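Local coordinates for beta-ketoacyl-[acyl-carrier-protein] synthase III (Pseudomonas aeruginosa, PDB 2X3E) that probably catalyses the first condensation of fatty acid synthesis, joining an acetyl group from acetyl-CoA to two carbons from malonyl-ACP, at residues G303-T308 and L321-I326. The protein carries 1 engineered substitution. Residues are numbered along the deposited sequence; the frame is centred on the assembly and turned at random.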
ATOM      1  N   GLY A 303      -1.653 -30.311  -2.687  1.00 19.85           N
ATOM      2  CA  GLY A 303      -2.818 -30.144  -3.549  1.00 19.21           C
ATOM      3  C   GLY A 303      -2.705 -28.901  -4.418  1.00 18.23           C
ATOM      4  O   GLY A 303      -2.223 -27.855  -3.972  1.00 17.29           O
ATOM      5  N   ASN A 304      -3.137 -29.022  -5.669  1.00 17.82           N
ATOM      6  CA  ASN A 304      -3.156 -27.881  -6.587  1.00 17.16           C
ATOM      7  C   ASN A 304      -4.188 -26.854  -6.125  1.00 16.23           C
ATOM      8  O   ASN A 304      -5.360 -27.186  -5.948  1.00 16.58           O
ATOM      9  CB  ASN A 304      -3.480 -28.341  -8.009  1.00 17.49           C
ATOM     10  CG  ASN A 304      -2.435 -29.285  -8.571  1.00 19.05           C
ATOM     11  OD1 ASN A 304      -1.254 -29.194  -8.231  1.00 19.09           O
ATOM     12  ND2 ASN A 304      -2.865 -30.197  -9.440  1.00 19.19           N
ATOM     13  N   MET A 305      -3.743 -25.618  -5.934  1.00 15.76           N
ATOM     14  CA  MET A 305      -4.575 -24.565  -5.361  1.00 14.97           C
ATOM     15  C   MET A 305      -4.477 -23.258  -6.148  1.00 14.37           C
ATOM     16  O   MET A 305      -3.407 -22.890  -6.645  1.00 13.65           O
ATOM     17  CB  MET A 305      -4.155 -24.318  -3.908  1.00 14.82           C
ATOM     18  CG  MET A 305      -4.896 -23.187  -3.195  1.00 13.98           C
ATOM     19  SD  MET A 305      -4.318 -22.992  -1.497  1.00 14.12           S
ATOM     20  CE  MET A 305      -5.254 -24.284  -0.682  1.00 13.07           C
ATOM     21  N   VAL A 306      -5.610 -22.569  -6.253  1.00 13.80           N
ATOM     22  CA  VAL A 306      -5.656 -21.201  -6.748  1.00 13.28           C
ATOM     23  C   VAL A 306      -6.412 -20.316  -5.754  1.00 13.47           C
ATOM     24  O   VAL A 306      -7.491 -20.679  -5.263  1.00 13.70           O
ATOM     25  CB  VAL A 306      -6.309 -21.119  -8.139  1.00 13.83           C
ATOM     26  CG1 VAL A 306      -6.529 -19.660  -8.568  1.00 12.48           C
ATOM     27  CG2 VAL A 306      -5.439 -21.848  -9.158  1.00 13.36           C
ATOM     28  N   LEU A 307      -5.805 -19.176  -5.444  1.00 13.16           N
ATOM     29  CA  LEU A 307      -6.436 -18.136  -4.662  1.00 13.76           C
ATOM     30  C   LEU A 307      -6.847 -17.065  -5.656  1.00 13.85           C
ATOM     31  O   LEU A 307      -6.083 -16.731  -6.555  1.00 14.42           O
ATOM     32  CB  LEU A 307      -5.461 -17.547  -3.640  1.00 13.90           C
ATOM     33  CG  LEU A 307      -4.625 -18.534  -2.828  1.00 14.39           C
ATOM     34  CD1 LEU A 307      -3.690 -17.785  -1.871  1.00 14.96           C
ATOM     35  CD2 LEU A 307      -5.511 -19.499  -2.062  1.00 14.40           C
ATOM     36  N   THR A 308      -8.042 -16.521  -5.498  1.00 14.29           N
ATOM     37  CA  THR A 308      -8.526 -15.525  -6.442  1.00 14.23           C
ATOM     38  C   THR A 308      -9.373 -14.447  -5.768  1.00 14.06           C
ATOM     39  O   THR A 308     -10.136 -14.725  -4.838  1.00 14.34           O
ATOM     40  CB  THR A 308      -9.299 -16.199  -7.596  1.00 14.52           C
ATOM     41  OG1 THR A 308      -9.630 -15.223  -8.596  1.00 14.69           O
ATOM     42  CG2 THR A 308     -10.559 -16.876  -7.088  1.00 14.91           C
ATOM     43  N   LEU A 321      -0.568 -22.113  -6.528  1.00 14.94           N
ATOM     44  CA  LEU A 321       0.473 -22.750  -5.726  1.00 15.63           C
ATOM     45  C   LEU A 321       0.048 -24.175  -5.393  1.00 15.70           C
ATOM     46  O   LEU A 321      -1.129 -24.511  -5.494  1.00 15.52           O
ATOM     47  CB  LEU A 321       0.726 -21.962  -4.432  1.00 15.26           C
ATOM     48  CG  LEU A 321      -0.358 -21.983  -3.341  1.00 15.90           C
ATOM     49  CD1 LEU A 321       0.204 -21.462  -2.009  1.00 15.68           C
ATOM     50  CD2 LEU A 321      -1.600 -21.176  -3.755  1.00 15.16           C
ATOM     51  N   ARG A 322       1.004 -25.015  -5.017  1.00 16.35           N
ATOM     52  CA  ARG A 322       0.671 -26.296  -4.402  1.00 16.95           C
ATOM     53  C   ARG A 322       0.710 -26.088  -2.899  1.00 16.82           C
ATOM     54  O   ARG A 322       1.633 -25.460  -2.384  1.00 16.62           O
ATOM     55  CB  ARG A 322       1.634 -27.396  -4.844  1.00 17.96           C
ATOM     56  CG  ARG A 322       1.473 -27.776  -6.322  1.00 19.91           C
ATOM     57  CD  ARG A 322       2.383 -28.928  -6.720  1.00 23.05           C
ATOM     58  NE  ARG A 322       3.781 -28.632  -6.403  1.00 25.87           N
ATOM     59  CZ  ARG A 322       4.579 -29.375  -5.631  1.00 28.15           C
ATOM     60  NH1 ARG A 322       4.159 -30.519  -5.081  1.00 29.33           N
ATOM     61  NH2 ARG A 322       5.829 -28.980  -5.420  1.00 28.35           N
ATOM     62  N   TRP A 323      -0.312 -26.578  -2.201  1.00 16.85           N
ATOM     63  CA  TRP A 323      -0.465 -26.280  -0.776  1.00 17.07           C
ATOM     64  C   TRP A 323       0.579 -27.057   0.023  1.00 18.01           C
ATOM     65  O   TRP A 323       0.718 -28.271  -0.165  1.00 18.69           O
ATOM     66  CB  TRP A 323      -1.881 -26.619  -0.289  1.00 17.49           C
ATOM     67  CG  TRP A 323      -2.111 -26.253   1.154  1.00 17.74           C
ATOM     68  CD1 TRP A 323      -2.265 -27.107   2.202  1.00 18.96           C
ATOM     69  CD2 TRP A 323      -2.175 -24.933   1.697  1.00 18.35           C
ATOM     70  NE1 TRP A 323      -2.435 -26.401   3.367  1.00 20.09           N
ATOM     71  CE2 TRP A 323      -2.383 -25.061   3.085  1.00 19.25           C
ATOM     72  CE3 TRP A 323      -2.076 -23.655   1.145  1.00 18.56           C
ATOM     73  CZ2 TRP A 323      -2.497 -23.956   3.930  1.00 19.66           C
ATOM     74  CZ3 TRP A 323      -2.192 -22.552   1.988  1.00 19.04           C
ATOM     75  CH2 TRP A 323      -2.397 -22.716   3.367  1.00 19.46           C
ATOM     76  N   PRO A 324       1.330 -26.361   0.899  1.00 18.06           N
ATOM     77  CA  PRO A 324       2.370 -27.014   1.675  1.00 19.26           C
ATOM     78  C   PRO A 324       1.835 -27.612   2.966  1.00 20.24           C
ATOM     79  O   PRO A 324       0.671 -27.404   3.318  1.00 20.24           O
ATOM     80  CB  PRO A 324       3.327 -25.864   1.987  1.00 19.05           C
ATOM     81  CG  PRO A 324       2.434 -24.688   2.136  1.00 18.33           C
ATOM     82  CD  PRO A 324       1.265 -24.917   1.203  1.00 17.77           C
ATOM     83  N   LYS A 325       2.692 -28.341   3.667  1.00 22.23           N
ATOM     84  CA  LYS A 325       2.344 -28.901   4.969  1.00 23.91           C
ATOM     85  C   LYS A 325       2.428 -27.801   6.024  1.00 24.77           C
ATOM     86  O   LYS A 325       3.525 -27.382   6.404  1.00 25.26           O
ATOM     87  CB  LYS A 325       3.286 -30.051   5.323  1.00 25.13           C
ATOM     88  CG  LYS A 325       3.263 -31.198   4.311  1.00 26.32           C
ATOM     89  CD  LYS A 325       4.369 -32.208   4.573  1.00 29.36           C
ATOM     90  CE  LYS A 325       4.387 -33.300   3.511  1.00 30.98           C
ATOM     91  NZ  LYS A 325       4.660 -32.758   2.142  1.00 30.49           N
ATOM     92  N   ILE A 326       1.271 -27.327   6.483  1.00 25.03           N
ATOM     93  CA  ILE A 326       1.207 -26.242   7.466  1.00 25.98           C
ATOM     94  C   ILE A 326       0.698 -26.775   8.791  1.00 27.90           C
ATOM     95  O   ILE A 326      -0.286 -27.523   8.826  1.00 27.96           O
ATOM     96  CB  ILE A 326       0.273 -25.097   7.003  1.00 25.17           C
ATOM     97  CG1 ILE A 326       0.819 -24.433   5.735  1.00 24.68           C
ATOM     98  CG2 ILE A 326       0.099 -24.055   8.112  1.00 25.80           C
ATOM     99  CD1 ILE A 326       2.167 -23.740   5.930  1.00 25.00           C
TER
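The carbonyl oxygen of Gly303 takes two donors from segment 321-326: Trp323 N at 2.9 Å, with an N-H...O angle of 162°, and, as a weaker C-H...O contact, Arg322 CA at 3.3 Å. Next along, Met305 and Leu321 form an antiparallel hydrogen-bonded pair, each N donating to the other's O; Leu321 N to Met305 O is the straighter bond, Met305 N to Leu321 O the more bent (142° at the hydrogen). Asn304 and Arg322 make the intervening non-hydrogen-bonded pair, and on their face Asn304 OD1 lies 3.6 Å from Arg322 CG, touching the aliphatic stem rather than the guanidinium, while Asn304 ND2 is bonded to Asp243 O.

The opposite face is apolar. Met305 CG, anti to the backbone N, runs beside Leu321, with CG 3.9 Å from Leu321 CD2. The chain then bends at chi3 (-82°), which sets CE against Trp323, 3.7 Å from CE3. Met305 SD approaches the same indole obliquely, 4.6 Å from the centroid of its six-membered ring, a Met-aromatic contact. Leu307 CG reaches Leu321 CD2 at 4.1 Å, and helix 285-295 packs on this face through Leu290 and Ile286.

The segments pair at the open end of the hairpin 304-311/315-322 in the C-terminal half of the thiolase-like fold, where strand 246-249 flanks 304-311 and leads to His250, a predicted active-site residue. Backbone bonds thus fix the pairing, and the Gly303-Trp323 bond carries it one residue past the strand and probably helps to place the indole beside Met305 SD and CE.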